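Local coordinates for protein possible galactose mutarotase (Streptomyces platensis subsp. rosaceus, PDB 4RNL) that is of unknown function but probably interconverts the alpha and beta anomers of galactose or a related aldose, at residues Asn87-Gly91 and Ala92-Leu96; Tyr282-Asp285 and His286-Gly289; Glu308-His311 and Phe312-Ser315. All coordinates share one frame; numbering follows the deposited sequence.

Contact 1. Residues Asn87-Gly91 and Ala92-Leu96; sequences NRIAG and ASFVL
Ile89 and Phe94 meet across a tight turn that passes the chain from the short strand 88-89 to strand 93-96 in this beta-rich galactose mutarotase fold. The branch methyl CG2 of Ile89 does the touching: it lies anti to the backbone N and comes obliquely to the Phe94 ring, 4.1 Å from CD1. On its way CG2 also packs alongside the peptide that follows Ser93, 3.5 Å from Ser93 O. The beta-branched isoleucine and the flat phenylalanine suit this buried inner side, where Asn317 touches both. The turn itself carries the polar bonds. Ala90 and Gly91 hold the backbone angles of a type II turn, and Ala92 N closes it on Ile89 O at 3.2 Å, the donor standing 38° out of the carbonyl plane. Gly91 has a positive phi of 70°, a conformation most easily adopted without a side chain. Ala92 takes a positive phi as well, and its small methyl fits beside Ser111 of the neighbouring strand 111-112. Ser93, partly exposed, turns its hydroxyl to Asp101 O in a weak bond. One residue on from the first closure, Ser93 N makes a weak bond of 3.5 Å to Ala90 O.

Contact 2. Residues Tyr282-Asp285 and His286-Gly289; sequences YTAD and HLDG
Tyr282 reaches past the start of a type I beta turn, Ala284 to Leu287, to meet His286 in the loop that leaves strand 278-282 of the mutarotase fold. Its CB lies beside Glu308 of the adjoining strand 305-310. With CG anti to the backbone N (chi1 178°), the ring swings forward beneath the chain that follows, and Ala284 N sits 3.4 Å above the plane, over the ring centre. Tyr184 also packs on this side chain. Farther out, CE2 and CZ both come within 3.7 Å of His286 ND1, which approaches at the tyrosine edge, in plane. The tip, OH, forms a short hydrogen bond of 2.7 Å with that same ND1, and either atom could be the donor. The two rings therefore do not stack: they lie rim to rim, nearly coplanar, with planes only 7° apart. A histidine suits the position because it has a ring nitrogen for each side, ND1 for the tyrosine and NE2 for Ser76 OG. A phenylalanine in place of Tyr282 would probably leave His286 ND1 without its mate and the imidazole held less firmly in its rotation.

Beyond the aromatic pair, the turn is closed by a weak bond from Leu287 N to Ala284 O. Leu287 CD1 rests 3.7 Å from Ala284 CB, a small apolar patch on the buried side, while Leu287 CG lies over one face of the imidazole, offset toward its rim. Asp285 points its carboxylate back along the chain, where Thr283 OG1 donates to the syn side of OD2 at 2.6 Å. A water bridges the far end, giving one hydrogen to Leu287 O at 2.6 Å and a weaker bond to Asp285 O.

Contact 3. Residues Glu308-His311 and Phe312-Ser315; sequences ETQH and FPDS
Gln310 and Pro313 cross at about a right angle, the amide nitrogen NE2 lying 3.8 Å from Pro313 CD, with the proline CG slightly farther off. The glutamine puts its amide there by placing CG between its backbone N and carbonyl carbon (chi1 62°) and then running out extended. Beside this pair Phe312 folds its ring back against the chain, so that CD1 comes obliquely to within 3.9 Å of His311 C. No hydrogen bond joins the two segments; van der Waals contact of the amide with the proline ring and of Phe312 with the His311 backbone holds the junction.

Here strand 305-310, an interior strand of the mutarotase fold's seven-stranded antiparallel sheet, between 180-185 and 278-282, gives way to a type II beta turn from Phe312 to Ser315. Proline suits the second position of such a turn, since its ring fixes phi near the required value, and Asp314 takes the positive phi of the third. The Phe312 carbonyl is gripped twice by Ser315: OG donates to it at 2.5 Å, tilted 33° from the carbonyl plane, and N adds a weak bond of 3.3 Å.

Farther out, NE2 of Gln310 is held by Gln280 OE1 and Asn244 OD1, probably keeping the amide in its rotation with NE2 against Pro313 CD. His311 ND1 is bonded to Glu276 OE1, and the Phe312 ring meets Phe321 edge-to-face.

Along the chain the three contacts follow in series, contact 1 first and contact 3 last. Contacts 2 and 3 extend from neighbouring antiparallel strands of the seven-stranded sheet, 278-282 and 305-310; their centres are 20 Å apart, and the two touch. Contact 1 lies beyond the other end of strand 305-310, its centre 12 Å from that of contact 3, and Asp314 OD1 accepts a probable hydrogen bond from Ala90 N at 2.9 Å. Contacts 1 and 2 do not touch: their centres are 25 Å apart and their nearest atoms about 7 Å. Glycerol, probably from the crystallisation liquor, is hydrogen-bonded by Arg88 and Glu308 and lies close to Tyr282; it may mark a pocket that all three contacts border.

Contact 1. Residues Asn87-Gly91 and Ala92-Leu96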
loop_
_atom_site.group_PDB
_atom_site.type_symbol
_atom_site.label_atom_id
_atom_site.label_comp_id
_atom_site.label_asym_id
_atom_site.label_seq_id
_atom_site.Cartn_x
_atom_site.Cartn_y
_atom_site.Cartn_z
ATOM N N ASN A 87 -1.617 2.113 8.832
ATOM C CA ASN A 87 -1.080 1.466 10.031
ATOM C C ASN A 87 -1.747 1.932 11.332
ATOM O O ASN A 87 -2.908 2.358 11.322
ATOM C CB ASN A 87 0.449 1.550 10.094
ATOM C CG ASN A 87 1.061 0.307 10.690
ATOM O OD1 ASN A 87 1.248 0.226 11.898
ATOM N ND2 ASN A 87 1.329 -0.696 9.846
ATOM N N ARG A 88 -1.029 1.848 12.446
ATOM C CA ARG A 88 -1.676 1.894 13.753
ATOM C C ARG A 88 -1.517 3.210 14.495
ATOM O O ARG A 88 -0.462 3.847 14.442
ATOM C CB ARG A 88 -1.155 0.747 14.633
ATOM C CG ARG A 88 -1.493 -0.624 14.094
ATOM C CD ARG A 88 -0.951 -1.754 14.953
ATOM N NE ARG A 88 -1.528 -3.021 14.491
ATOM C CZ ARG A 88 -1.050 -3.726 13.471
ATOM N NH1 ARG A 88 0.033 -3.309 12.826
ATOM N NH2 ARG A 88 -1.653 -4.849 13.092
ATOM N N ILE A 89 -2.578 3.595 15.198
ATOM C CA ILE A 89 -2.521 4.688 16.162
ATOM C C ILE A 89 -2.851 4.083 17.514
ATOM O O ILE A 89 -3.934 3.520 17.709
ATOM C CB ILE A 89 -3.527 5.801 15.813
ATOM C CG1 ILE A 89 -3.144 6.451 14.480
ATOM C CG2 ILE A 89 -3.591 6.853 16.944
ATOM C CD1 ILE A 89 -4.186 7.460 13.947
ATOM N N ALA A 90 -1.903 4.169 18.437
ATOM C CA ALA A 90 -2.032 3.506 19.729
ATOM C C ALA A 90 -3.258 3.992 20.500
ATOM O O ALA A 90 -3.510 5.198 20.601
ATOM C CB ALA A 90 -0.764 3.698 20.546
ATOM N N GLY A 91 -4.027 3.042 21.024
ATOM C CA GLY A 91 -5.162 3.346 21.883
ATOM C C GLY A 91 -6.333 3.979 21.159
ATOM O O GLY A 91 -7.274 4.458 21.802
ATOM N N ALA A 92 -6.275 3.982 19.828
ATOM C CA ALA A 92 -7.309 4.604 19.000
ATOM C C ALA A 92 -7.559 6.037 19.449
ATOM O O ALA A 92 -8.705 6.488 19.518
ATOM C CB ALA A 92 -8.607 3.794 19.051
ATOM N N SER A 93 -6.478 6.748 19.758
ATOM C CA SER A 93 -6.587 8.109 20.261
ATOM C C SER A 93 -5.295 8.873 20.009
ATOM O O SER A 93 -4.212 8.289 20.040
ATOM C CB SER A 93 -6.869 8.082 21.762
ATOM O OG SER A 93 -7.080 9.390 22.253
ATOM N N PHE A 94 -5.408 10.179 19.765
ATOM C CA PHE A 94 -4.227 11.044 19.682
ATOM C C PHE A 94 -4.604 12.489 19.994
ATOM O O PHE A 94 -5.784 12.836 20.009
ATOM C CB PHE A 94 -3.529 10.930 18.314
ATOM C CG PHE A 94 -4.362 11.413 17.151
ATOM C CD1 PHE A 94 -5.297 10.582 16.557
ATOM C CD2 PHE A 94 -4.195 12.697 16.647
ATOM C CE1 PHE A 94 -6.053 11.022 15.478
ATOM C CE2 PHE A 94 -4.952 13.148 15.571
ATOM C CZ PHE A 94 -5.881 12.311 14.988
ATOM N N VAL A 95 -3.600 13.319 20.267
ATOM C CA VAL A 95 -3.829 14.731 20.542
ATOM C C VAL A 95 -3.325 15.573 19.378
ATOM O O VAL A 95 -2.218 15.364 18.879
ATOM C CB VAL A 95 -3.144 15.168 21.854
ATOM C CG1 VAL A 95 -3.341 16.665 22.112
ATOM C CG2 VAL A 95 -3.688 14.374 23.017
ATOM N N LEU A 96 -4.151 16.512 18.927
ATOM C CA LEU A 96 -3.732 17.446 17.890
ATOM C C LEU A 96 -4.210 18.828 18.282
ATOM O O LEU A 96 -5.399 19.038 18.539
ATOM C CB LEU A 96 -4.285 17.042 16.516
ATOM C CG LEU A 96 -3.934 17.967 15.349
ATOM C CD1 LEU A 96 -2.433 18.074 15.169
ATOM C CD2 LEU A 96 -4.592 17.495 14.052
#

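Contact 2. Residues Tyr282-Asp285 and His286-Gly289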
loop_
_atom_site.group_PDB
_atom_site.type_symbol
_atom_site.label_atom_id
_atom_site.label_comp_id
_atom_site.label_asym_id
_atom_site.label_seq_id
_atom_site.Cartn_x
_atom_site.Cartn_y
_atom_site.Cartn_z
ATOM N N TYR A 282 5.334 -6.524 5.205
ATOM C CA TYR A 282 4.399 -7.456 5.824
ATOM C C TYR A 282 4.321 -8.723 4.997
ATOM O O TYR A 282 4.050 -8.677 3.801
ATOM C CB TYR A 282 3.008 -6.826 5.997
ATOM C CG TYR A 282 2.013 -7.798 6.589
ATOM C CD1 TYR A 282 2.300 -8.480 7.766
ATOM C CD2 TYR A 282 0.794 -8.044 5.964
ATOM C CE1 TYR A 282 1.397 -9.395 8.310
ATOM C CE2 TYR A 282 -0.119 -8.945 6.497
ATOM C CZ TYR A 282 0.189 -9.613 7.669
ATOM O OH TYR A 282 -0.712 -10.507 8.191
ATOM N N THR A 283 4.570 -9.856 5.638
ATOM C CA THR A 283 4.660 -11.121 4.915
ATOM C C THR A 283 3.381 -11.957 4.933
ATOM O O THR A 283 3.440 -13.160 4.719
ATOM C CB THR A 283 5.843 -11.974 5.421
ATOM O OG1 THR A 283 5.773 -12.084 6.854
ATOM C CG2 THR A 283 7.159 -11.310 5.048
ATOM N N ALA A 284 2.236 -11.327 5.189
ATOM C CA ALA A 284 0.926 -11.980 5.005
ATOM C C ALA A 284 0.750 -13.246 5.828
ATOM O O ALA A 284 0.228 -14.259 5.341
ATOM C CB ALA A 284 0.671 -12.285 3.510
ATOM N N ASP A 285 1.171 -13.208 7.082
ATOM C CA ASP A 285 1.110 -14.419 7.881
ATOM C C ASP A 285 -0.294 -14.778 8.361
ATOM O O ASP A 285 -0.525 -15.892 8.820
ATOM C CB ASP A 285 2.116 -14.343 9.026
ATOM C CG ASP A 285 3.509 -14.066 8.521
ATOM O OD1 ASP A 285 4.221 -15.041 8.181
ATOM O OD2 ASP A 285 3.866 -12.870 8.418
ATOM N N HIS A 286 -1.238 -13.854 8.223
ATOM C CA HIS A 286 -2.613 -14.132 8.641
ATOM C C HIS A 286 -3.334 -15.057 7.657
ATOM O O HIS A 286 -4.337 -15.677 7.996
ATOM C CB HIS A 286 -3.394 -12.832 8.786
ATOM C CG HIS A 286 -3.754 -12.200 7.478
ATOM N ND1 HIS A 286 -2.874 -11.413 6.764
ATOM C CD2 HIS A 286 -4.900 -12.235 6.759
ATOM C CE1 HIS A 286 -3.463 -10.996 5.656
ATOM N NE2 HIS A 286 -4.695 -11.476 5.632
ATOM N N LEU A 287 -2.822 -15.145 6.433
ATOM C CA LEU A 287 -3.439 -15.993 5.408
ATOM C C LEU A 287 -3.390 -17.475 5.802
ATOM O O LEU A 287 -2.364 -17.973 6.282
ATOM C CB LEU A 287 -2.778 -15.747 4.045
ATOM C CG LEU A 287 -3.008 -14.317 3.531
ATOM C CD1 LEU A 287 -2.285 -14.059 2.216
ATOM C CD2 LEU A 287 -4.487 -14.039 3.360
ATOM N N ASP A 288 -4.504 -18.181 5.611
ATOM C CA ASP A 288 -4.639 -19.517 6.181
ATOM C C ASP A 288 -5.171 -20.574 5.215
ATOM O O ASP A 288 -5.601 -21.649 5.636
ATOM C CB ASP A 288 -5.493 -19.456 7.459
ATOM C CG ASP A 288 -6.950 -19.093 7.186
ATOM O OD1 ASP A 288 -7.317 -18.814 6.019
ATOM O OD2 ASP A 288 -7.741 -19.086 8.155
ATOM N N GLY A 289 -5.135 -20.278 3.920
ATOM C CA GLY A 289 -5.537 -21.250 2.921
ATOM C C GLY A 289 -7.032 -21.343 2.674
ATOM O O GLY A 289 -7.487 -22.272 2.009
HETATM O O HOH W 1 -1.677 -19.060 8.551
#

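Contact 3. Residues Glu308-His311 and Phe312-Ser315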
loop_
_atom_site.group_PDB
_atom_site.type_symbol
_atom_site.label_atom_id
_atom_site.label_comp_id
_atom_site.label_asym_id
_atom_site.label_seq_id
_atom_site.Cartn_x
_atom_site.Cartn_y
_atom_site.Cartn_z
ATOM N N GLU A 308 4.706 -1.415 1.909
ATOM C CA GLU A 308 3.865 -0.225 1.976
ATOM C C GLU A 308 4.682 0.985 2.369
ATOM O O GLU A 308 5.166 1.078 3.503
ATOM C CB GLU A 308 2.747 -0.423 3.004
ATOM C CG GLU A 308 2.073 -1.779 2.913
ATOM C CD GLU A 308 1.444 -2.190 4.225
ATOM O OE1 GLU A 308 0.817 -1.330 4.866
ATOM O OE2 GLU A 308 1.596 -3.364 4.623
ATOM N N THR A 309 4.822 1.923 1.442
ATOM C CA THR A 309 5.575 3.145 1.728
ATOM C C THR A 309 4.686 4.059 2.548
ATOM O O THR A 309 3.505 4.228 2.242
ATOM C CB THR A 309 6.005 3.827 0.431
ATOM O OG1 THR A 309 4.844 4.082 -0.359
ATOM C CG2 THR A 309 6.941 2.904 -0.372
ATOM N N GLN A 310 5.247 4.656 3.598
ATOM C CA GLN A 310 4.406 5.297 4.598
ATOM C C GLN A 310 5.223 6.162 5.543
ATOM O O GLN A 310 6.457 6.113 5.543
ATOM C CB GLN A 310 3.722 4.195 5.413
ATOM C CG GLN A 310 4.747 3.322 6.151
ATOM C CD GLN A 310 4.113 2.355 7.115
ATOM O OE1 GLN A 310 2.909 2.109 7.057
ATOM N NE2 GLN A 310 4.921 1.801 8.025
ATOM N N HIS A 311 4.536 6.974 6.340
ATOM C CA HIS A 311 5.152 7.522 7.546
ATOM C C HIS A 311 5.053 6.462 8.652
ATOM O O HIS A 311 4.302 5.493 8.520
ATOM C CB HIS A 311 4.486 8.842 7.951
ATOM C CG HIS A 311 5.021 10.037 7.218
ATOM N ND1 HIS A 311 5.136 10.077 5.844
ATOM C CD2 HIS A 311 5.464 11.233 7.668
ATOM C CE1 HIS A 311 5.635 11.244 5.480
ATOM N NE2 HIS A 311 5.845 11.966 6.568
ATOM N N PHE A 312 5.822 6.633 9.725
ATOM C CA PHE A 312 5.992 5.581 10.734
ATOM C C PHE A 312 4.707 5.302 11.521
ATOM O O PHE A 312 3.900 6.212 11.742
ATOM C CB PHE A 312 7.084 5.975 11.744
ATOM C CG PHE A 312 8.449 6.217 11.146
ATOM C CD1 PHE A 312 8.732 5.923 9.814
ATOM C CD2 PHE A 312 9.462 6.737 11.941
ATOM C CE1 PHE A 312 10.005 6.156 9.294
ATOM C CE2 PHE A 312 10.729 6.970 11.433
ATOM C CZ PHE A 312 10.999 6.678 10.102
ATOM N N PRO A 313 4.514 4.041 11.963
ATOM C CA PRO A 313 3.378 3.692 12.828
ATOM C C PRO A 313 3.312 4.590 14.054
ATOM O O PRO A 313 4.357 4.937 14.612
ATOM C CB PRO A 313 3.698 2.256 13.265
ATOM C CG PRO A 313 4.511 1.703 12.127
ATOM C CD PRO A 313 5.337 2.862 11.626
ATOM N N ASP A 314 2.094 4.962 14.447
ATOM C CA ASP A 314 1.833 5.716 15.673
ATOM C C ASP A 314 2.417 7.131 15.667
ATOM O O ASP A 314 2.628 7.721 16.724
ATOM C CB ASP A 314 2.310 4.951 16.919
ATOM C CG ASP A 314 1.618 5.426 18.189
ATOM O OD1 ASP A 314 0.437 5.830 18.092
ATOM O OD2 ASP A 314 2.245 5.413 19.277
ATOM N N SER A 315 2.673 7.679 14.483
ATOM C CA SER A 315 3.230 9.041 14.407
ATOM C C SER A 315 2.403 10.129 15.101
ATOM O O SER A 315 2.985 11.055 15.691
ATOM C CB SER A 315 3.536 9.435 12.953
ATOM O OG SER A 315 4.538 8.585 12.402
#